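Local coordinates for phosphoribulokinase 1 (Rhodobacter sphaeroides, PDB 1A7J), which catalyses the ATP-dependent phosphorylation of D-ribulose 5-phosphate to D-ribulose 1,5-bisphosphate in the Calvin cycle, at residues F84-Y87 with G88-Q92; S200-D203 with I204-Q207; G146-D149 with L150-G153. All coordinates share one frame; numbering follows the deposited sequence.

Contact 1 of 3, residues F84-Y87 with G88-Q92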
loop_
_atom_site.group_PDB
_atom_site.type_symbol
_atom_site.label_atom_id
_atom_site.label_comp_id
_atom_site.label_asym_id
_atom_site.label_seq_id
_atom_site.Cartn_x
_atom_site.Cartn_y
_atom_site.Cartn_z
ATOM N N PHE A 84 14.278 -6.667 -0.194
ATOM C CA PHE A 84 14.235 -5.984 1.083
ATOM C C PHE A 84 15.417 -6.414 1.940
ATOM O O PHE A 84 16.070 -5.578 2.560
ATOM C CB PHE A 84 12.932 -6.307 1.800
ATOM C CG PHE A 84 11.799 -5.393 1.446
ATOM C CD1 PHE A 84 11.859 -4.594 0.317
ATOM C CD2 PHE A 84 10.727 -5.241 2.316
ATOM C CE1 PHE A 84 10.880 -3.635 0.075
ATOM C CE2 PHE A 84 9.748 -4.298 2.078
ATOM C CZ PHE A 84 9.826 -3.485 0.963
ATOM N N ARG A 85 15.718 -7.715 1.920
ATOM C CA ARG A 85 16.938 -8.297 2.508
ATOM C C ARG A 85 18.214 -7.611 2.002
ATOM O O ARG A 85 19.099 -7.263 2.780
ATOM C CB ARG A 85 17.012 -9.793 2.163
ATOM C CG ARG A 85 17.438 -10.719 3.290
ATOM C CD ARG A 85 16.540 -11.960 3.350
ATOM N NE ARG A 85 17.180 -13.168 2.832
ATOM C CZ ARG A 85 16.827 -13.795 1.708
ATOM N NH1 ARG A 85 16.126 -13.163 0.778
ATOM N NH2 ARG A 85 17.317 -15.001 1.441
ATOM N N GLU A 86 18.287 -7.410 0.690
ATOM C CA GLU A 86 19.475 -6.874 0.035
ATOM C C GLU A 86 19.673 -5.389 0.280
ATOM O O GLU A 86 20.797 -4.932 0.448
ATOM C CB GLU A 86 19.401 -7.125 -1.466
ATOM C CG GLU A 86 20.718 -7.447 -2.095
ATOM C CD GLU A 86 20.572 -8.418 -3.230
ATOM O OE1 GLU A 86 20.567 -9.653 -2.963
ATOM O OE2 GLU A 86 20.465 -7.938 -4.386
ATOM N N TYR A 87 18.590 -4.620 0.272
ATOM C CA TYR A 87 18.698 -3.207 0.591
ATOM C C TYR A 87 19.275 -3.017 1.980
ATOM O O TYR A 87 20.262 -2.320 2.150
ATOM C CB TYR A 87 17.348 -2.525 0.527
ATOM C CG TYR A 87 17.492 -1.037 0.506
ATOM C CD1 TYR A 87 17.779 -0.381 -0.674
ATOM C CD2 TYR A 87 17.486 -0.298 1.683
ATOM C CE1 TYR A 87 18.054 0.968 -0.693
ATOM C CE2 TYR A 87 17.764 1.058 1.677
ATOM C CZ TYR A 87 18.043 1.683 0.482
ATOM O OH TYR A 87 18.270 3.036 0.439
ATOM N N GLY A 88 18.699 -3.708 2.951
ATOM C CA GLY A 88 19.147 -3.586 4.327
ATOM C C GLY A 88 20.651 -3.635 4.496
ATOM O O GLY A 88 21.248 -2.703 5.023
ATOM N N GLU A 89 21.280 -4.606 3.854
ATOM C CA GLU A 89 22.654 -4.953 4.167
ATOM C C GLU A 89 23.701 -4.230 3.316
ATOM O O GLU A 89 24.745 -3.822 3.828
ATOM C CB GLU A 89 22.821 -6.477 4.080
ATOM C CG GLU A 89 22.285 -7.214 5.332
ATOM C CD GLU A 89 21.815 -8.655 5.077
ATOM O OE1 GLU A 89 21.907 -9.127 3.915
ATOM O OE2 GLU A 89 21.352 -9.310 6.046
ATOM N N THR A 90 23.343 -3.919 2.074
ATOM C CA THR A 90 24.304 -3.479 1.062
ATOM C C THR A 90 23.809 -2.251 0.294
ATOM O O THR A 90 24.576 -1.619 -0.446
ATOM C CB THR A 90 24.523 -4.572 0.022
ATOM O OG1 THR A 90 23.484 -4.492 -0.960
ATOM C CG2 THR A 90 24.476 -5.953 0.666
ATOM N N GLY A 91 22.484 -2.121 0.236
ATOM C CA GLY A 91 21.862 -1.001 -0.446
ATOM C C GLY A 91 21.734 -1.208 -1.938
ATOM O O GLY A 91 21.663 -0.237 -2.693
ATOM N N GLN A 92 21.822 -2.460 -2.386
ATOM C CA GLN A 92 21.451 -2.772 -3.763
ATOM C C GLN A 92 20.207 -3.642 -3.859
ATOM O O GLN A 92 19.686 -4.123 -2.843
ATOM C CB GLN A 92 22.603 -3.429 -4.545
ATOM C CG GLN A 92 23.798 -3.876 -3.736
ATOM C CD GLN A 92 24.004 -5.389 -3.744
ATOM O OE1 GLN A 92 23.187 -6.146 -4.274
ATOM N NE2 GLN A 92 25.089 -5.836 -3.116
#

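Contact 2 of 3, residues S200-D203 with I204-Q207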
loop_
_atom_site.group_PDB
_atom_site.type_symbol
_atom_site.label_atom_id
_atom_site.label_comp_id
_atom_site.label_asym_id
_atom_site.label_seq_id
_atom_site.Cartn_x
_atom_site.Cartn_y
_atom_site.Cartn_z
ATOM N N SER A 200 -1.975 -5.734 11.237
ATOM C CA SER A 200 -1.532 -5.924 12.608
ATOM C C SER A 200 -0.018 -5.970 12.664
ATOM O O SER A 200 0.542 -6.159 13.739
ATOM C CB SER A 200 -2.086 -7.218 13.172
ATOM O OG SER A 200 -3.430 -7.411 12.781
ATOM N N GLN A 201 0.628 -5.914 11.499
ATOM C CA GLN A 201 2.077 -5.853 11.420
ATOM C C GLN A 201 2.591 -4.416 11.363
ATOM O O GLN A 201 3.757 -4.151 11.614
ATOM C CB GLN A 201 2.563 -6.614 10.191
ATOM C CG GLN A 201 2.184 -8.079 10.181
ATOM C CD GLN A 201 2.559 -8.782 11.463
ATOM O OE1 GLN A 201 3.640 -8.561 12.016
ATOM N NE2 GLN A 201 1.651 -9.596 11.972
ATOM N N THR A 202 1.727 -3.490 10.990
ATOM C CA THR A 202 2.135 -2.123 10.691
ATOM C C THR A 202 2.351 -1.311 11.971
ATOM O O THR A 202 1.873 -1.688 13.022
ATOM C CB THR A 202 1.068 -1.449 9.811
ATOM O OG1 THR A 202 -0.239 -1.805 10.278
ATOM C CG2 THR A 202 1.164 -1.924 8.381
ATOM N N ASP A 203 3.108 -0.220 11.890
ATOM C CA ASP A 203 3.333 0.659 13.021
ATOM C C ASP A 203 2.252 1.716 13.116
ATOM O O ASP A 203 1.917 2.170 14.203
ATOM C CB ASP A 203 4.678 1.356 12.888
ATOM C CG ASP A 203 5.852 0.418 13.078
ATOM O OD1 ASP A 203 6.174 0.055 14.223
ATOM O OD2 ASP A 203 6.509 0.100 12.075
ATOM N N ILE A 204 1.816 2.248 11.985
ATOM C CA ILE A 204 0.772 3.278 11.997
ATOM C C ILE A 204 -0.224 2.956 10.911
ATOM O O ILE A 204 0.177 2.736 9.784
ATOM C CB ILE A 204 1.359 4.662 11.708
ATOM C CG1 ILE A 204 2.435 4.990 12.737
ATOM C CG2 ILE A 204 0.272 5.713 11.778
ATOM C CD1 ILE A 204 2.856 6.434 12.743
ATOM N N ASN A 205 -1.508 2.881 11.242
ATOM C CA ASN A 205 -2.517 2.715 10.208
ATOM C C ASN A 205 -3.221 4.023 9.965
ATOM O O ASN A 205 -3.568 4.711 10.896
ATOM C CB ASN A 205 -3.555 1.686 10.612
ATOM C CG ASN A 205 -3.013 0.286 10.656
ATOM O OD1 ASN A 205 -2.170 -0.091 9.854
ATOM N ND2 ASN A 205 -3.589 -0.531 11.515
ATOM N N PHE A 206 -3.450 4.342 8.700
ATOM C CA PHE A 206 -4.366 5.388 8.292
ATOM C C PHE A 206 -5.593 4.719 7.652
ATOM O O PHE A 206 -5.454 4.084 6.625
ATOM C CB PHE A 206 -3.651 6.266 7.272
ATOM C CG PHE A 206 -2.489 7.057 7.847
ATOM C CD1 PHE A 206 -1.264 6.450 8.088
ATOM C CD2 PHE A 206 -2.615 8.417 8.107
ATOM C CE1 PHE A 206 -0.204 7.189 8.568
ATOM C CE2 PHE A 206 -1.562 9.149 8.580
ATOM C CZ PHE A 206 -0.361 8.536 8.815
ATOM N N GLN A 207 -6.776 4.797 8.259
ATOM C CA GLN A 207 -7.945 4.107 7.694
ATOM C C GLN A 207 -8.990 5.066 7.153
ATOM O O GLN A 207 -9.496 5.885 7.889
ATOM C CB GLN A 207 -8.609 3.187 8.729
ATOM C CG GLN A 207 -9.586 2.204 8.090
ATOM C CD GLN A 207 -10.423 1.451 9.092
ATOM O OE1 GLN A 207 -10.558 1.863 10.238
ATOM N NE2 GLN A 207 -11.007 0.350 8.662
#

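Contact 3 of 3, residues G146-D149 with L150-G153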
loop_
_atom_site.group_PDB
_atom_site.type_symbol
_atom_site.label_atom_id
_atom_site.label_comp_id
_atom_site.label_asym_id
_atom_site.label_seq_id
_atom_site.Cartn_x
_atom_site.Cartn_y
_atom_site.Cartn_z
ATOM N N GLY A 146 9.088 -8.100 8.790
ATOM C CA GLY A 146 10.252 -8.099 9.654
ATOM C C GLY A 146 11.465 -7.371 9.134
ATOM O O GLY A 146 12.402 -7.155 9.893
ATOM N N LEU A 147 11.443 -6.932 7.883
ATOM C CA LEU A 147 12.632 -6.323 7.309
ATOM C C LEU A 147 12.520 -4.825 7.101
ATOM O O LEU A 147 13.414 -4.215 6.519
ATOM C CB LEU A 147 12.980 -6.980 5.979
ATOM C CG LEU A 147 13.372 -8.464 5.901
ATOM C CD1 LEU A 147 13.711 -8.744 4.447
ATOM C CD2 LEU A 147 14.567 -8.816 6.795
ATOM N N ALA A 148 11.420 -4.238 7.563
ATOM C CA ALA A 148 11.114 -2.829 7.301
ATOM C C ALA A 148 11.026 -2.057 8.610
ATOM O O ALA A 148 10.268 -2.440 9.497
ATOM C CB ALA A 148 9.793 -2.729 6.547
ATOM N N ASP A 149 11.736 -0.939 8.711
ATOM C CA ASP A 149 11.837 -0.239 9.995
ATOM C C ASP A 149 10.635 0.642 10.268
ATOM O O ASP A 149 10.475 1.165 11.370
ATOM C CB ASP A 149 13.098 0.621 10.066
ATOM C CG ASP A 149 14.336 -0.139 9.695
ATOM O OD1 ASP A 149 14.513 -0.379 8.474
ATOM O OD2 ASP A 149 15.111 -0.506 10.612
ATOM N N LEU A 150 9.854 0.901 9.232
ATOM C CA LEU A 150 8.611 1.627 9.403
ATOM C C LEU A 150 7.592 1.011 8.467
ATOM O O LEU A 150 7.893 0.719 7.319
ATOM C CB LEU A 150 8.818 3.108 9.091
ATOM C CG LEU A 150 7.699 4.105 9.410
ATOM C CD1 LEU A 150 7.321 4.056 10.882
ATOM C CD2 LEU A 150 8.185 5.495 9.048
ATOM N N LYS A 151 6.498 0.561 9.043
ATOM C CA LYS A 151 5.445 -0.029 8.268
ATOM C C LYS A 151 4.153 0.767 8.483
ATOM O O LYS A 151 3.759 1.029 9.623
ATOM C CB LYS A 151 5.283 -1.476 8.701
ATOM C CG LYS A 151 6.518 -2.284 8.483
ATOM C CD LYS A 151 6.355 -3.639 9.084
ATOM C CE LYS A 151 6.703 -3.612 10.548
ATOM N NZ LYS A 151 8.014 -2.935 10.790
ATOM N N ILE A 152 3.682 1.376 7.403
ATOM C CA ILE A 152 2.474 2.183 7.421
ATOM C C ILE A 152 1.385 1.446 6.668
ATOM O O ILE A 152 1.651 0.714 5.708
ATOM C CB ILE A 152 2.720 3.524 6.735
ATOM C CG1 ILE A 152 3.827 4.275 7.456
ATOM C CG2 ILE A 152 1.466 4.348 6.707
ATOM C CD1 ILE A 152 5.056 4.402 6.619
ATOM N N GLY A 153 0.160 1.584 7.131
ATOM C CA GLY A 153 -0.936 0.962 6.424
ATOM C C GLY A 153 -1.860 2.053 5.970
ATOM O O GLY A 153 -2.192 2.932 6.735
HETATM O O HOH W 1 8.963 -1.128 12.379
#

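Contact 1 of 3, residues F84-Y87 with G88-Q92
The carbonyl of Glu86 gathers most of the donors that close the last turns of helix 77-90, an outer helix of the P-loop kinase fold. Thr90 N reaches Glu86 O at 3.2 Å in the usual i to i+4 pattern. Gly91 N, one residue further on, comes to Glu86 O at 3.3 Å, an i to i+5 bond that marks a wider final turn, lying in the carbonyl plane on a lone pair. A further weak bond runs from Glu89 N to Glu86 O. Two residues before the Thr90 bond, Gly88 N meets Phe84 O in the ordinary i to i+4 pattern at 3.2 Å, nearly straight at 170°. Gly91, with phi 83°, is the first residue to leave the helical backbone, and its N still points back to two carbonyls, Glu86 O and, weakly, Tyr87 O. Thr90 forms an ST turn, its OG1 accepting from Gln92 N and donating to Glu86 O, although the position of this hydroxyl is less certain. Toward the sheet, Phe84 and Tyr87 both pack on Ile7 and Leu128, while Arg85 and Glu89 lie on the solvent side. With CG anti to the backbone N (chi1 -165°), the Tyr87 ring takes Gly91 CA over one face, 4.1 Å above its plane and offset toward the rim.

Contact 2 of 3, residues S200-D203 with I204-Q207
Thr202 OG1 donates to Asn205 OD1 over a short 2.6 Å, a side-chain bond that spans the turn leading from the loop after helix 180-195 into strand 204-210 of the P-loop kinase sheet. The two side chains cross at about a right angle. The hydroxyl approaches with a C=O...donor angle of 127° and is tilted 26° from the carbonyl plane. The CB of Thr202 points toward the strand, and chi1 of 41° sets OG1 between the backbone N and the carbonyl carbon, where it reaches the amide. Asn205, with CG beside its own N, swings its amide back over the turn to meet it. The other end of that amide, ND2, makes a weak bond to Phe199 O, so the two ends together favour one orientation of the flat group.

Asp203 leads the other way. Its carboxylate is held from outside the turn, OD1 by a salt bridge to Arg236 and OD2 by the backbone N of Lys151, which ties the turn to strand 150-156 and to the residue following strand 229-235. Ile204, the first residue of the strand, packs on Ile233 and Phe235 of the next strand and on Ile275 and Leu279 of helix 268-284. The Thr202 side chain lies about 8 Å from Gly12 of the predicted ATP-binding loop. Behind the hydroxyl, Thr202 CB comes to 3.5 Å from Asn205 OD1.

Contact 3 of 3, residues G146-D149 with L150-G153
Lys151 bends its side chain back over the preceding turn so that NZ donates to Ala148 O at 2.6 Å. The ammonium nitrogen approaches almost in line with the carbonyl, at a C=O...donor angle of 160°, and lies somewhat tilted from its plane. Two successive bends put it there: the chain is extended at chi2, then turns at chi3 (-85°) and again at chi4 (-49°), which brings NZ back to the carbonyl of the residue three positions earlier. The inside of this hook is the tight part. Ala148 CB points toward the strand and touches Lys151 CG at 3.8 Å, so the aliphatic base of the lysine rests on the alanine methyl while its charged end takes the alanine carbonyl. Both residues are buried, and Ala145 and Arg236 border the lysine as well.

The turn delivers the chain into strand 150-156, a central parallel strand of the P-loop fold that lies between strands 7-11 and 204-210. Leu150 and Ile152 exchange backbone hydrogen bonds with Ser9 on one of these neighbours, and the side chain of Ala148 also touches Ser9.

On the looser side the polar atoms turn to water. A water accepts from Lys151 NZ at 2.6 Å and makes a weak bond of 2.9 Å to Asp149 O, so the lysine holds Ala148 O directly and may reach Asp149 O through the water. Ala148 O and the water oxygen would probably help to stabilise a positive charge on NZ. The CB of Asp149, a partly exposed residue, points away from the strand segment; its OD1 receives a weak bond from Ile7 N, and the side chain lies against Pro6.

Along the chain the order is contact 1, contact 3, contact 2, all in the P-loop kinase part of the chain. Contacts 3 and 2 are corresponding entrances to neighbouring parallel strands, 150-156 and 204-210, of the mixed eight-stranded sheet. Their centres are 9 Å apart, and probable hydrogen bonds join them from Asp203 N to Lys151 O (2.7 Å) and from Phe206 N to Gly153 O (2.7 Å). Contact 1 closes helix 77-90 on one flank of this sheet, its centre 14 Å from that of contact 3. Contact 2 is about 23 Å from contact 1, centre to centre. Through Leu147, which meets Phe84 and Arg85, the segment 146-149 packs on helix 77-90 while leading into central strand 150-156.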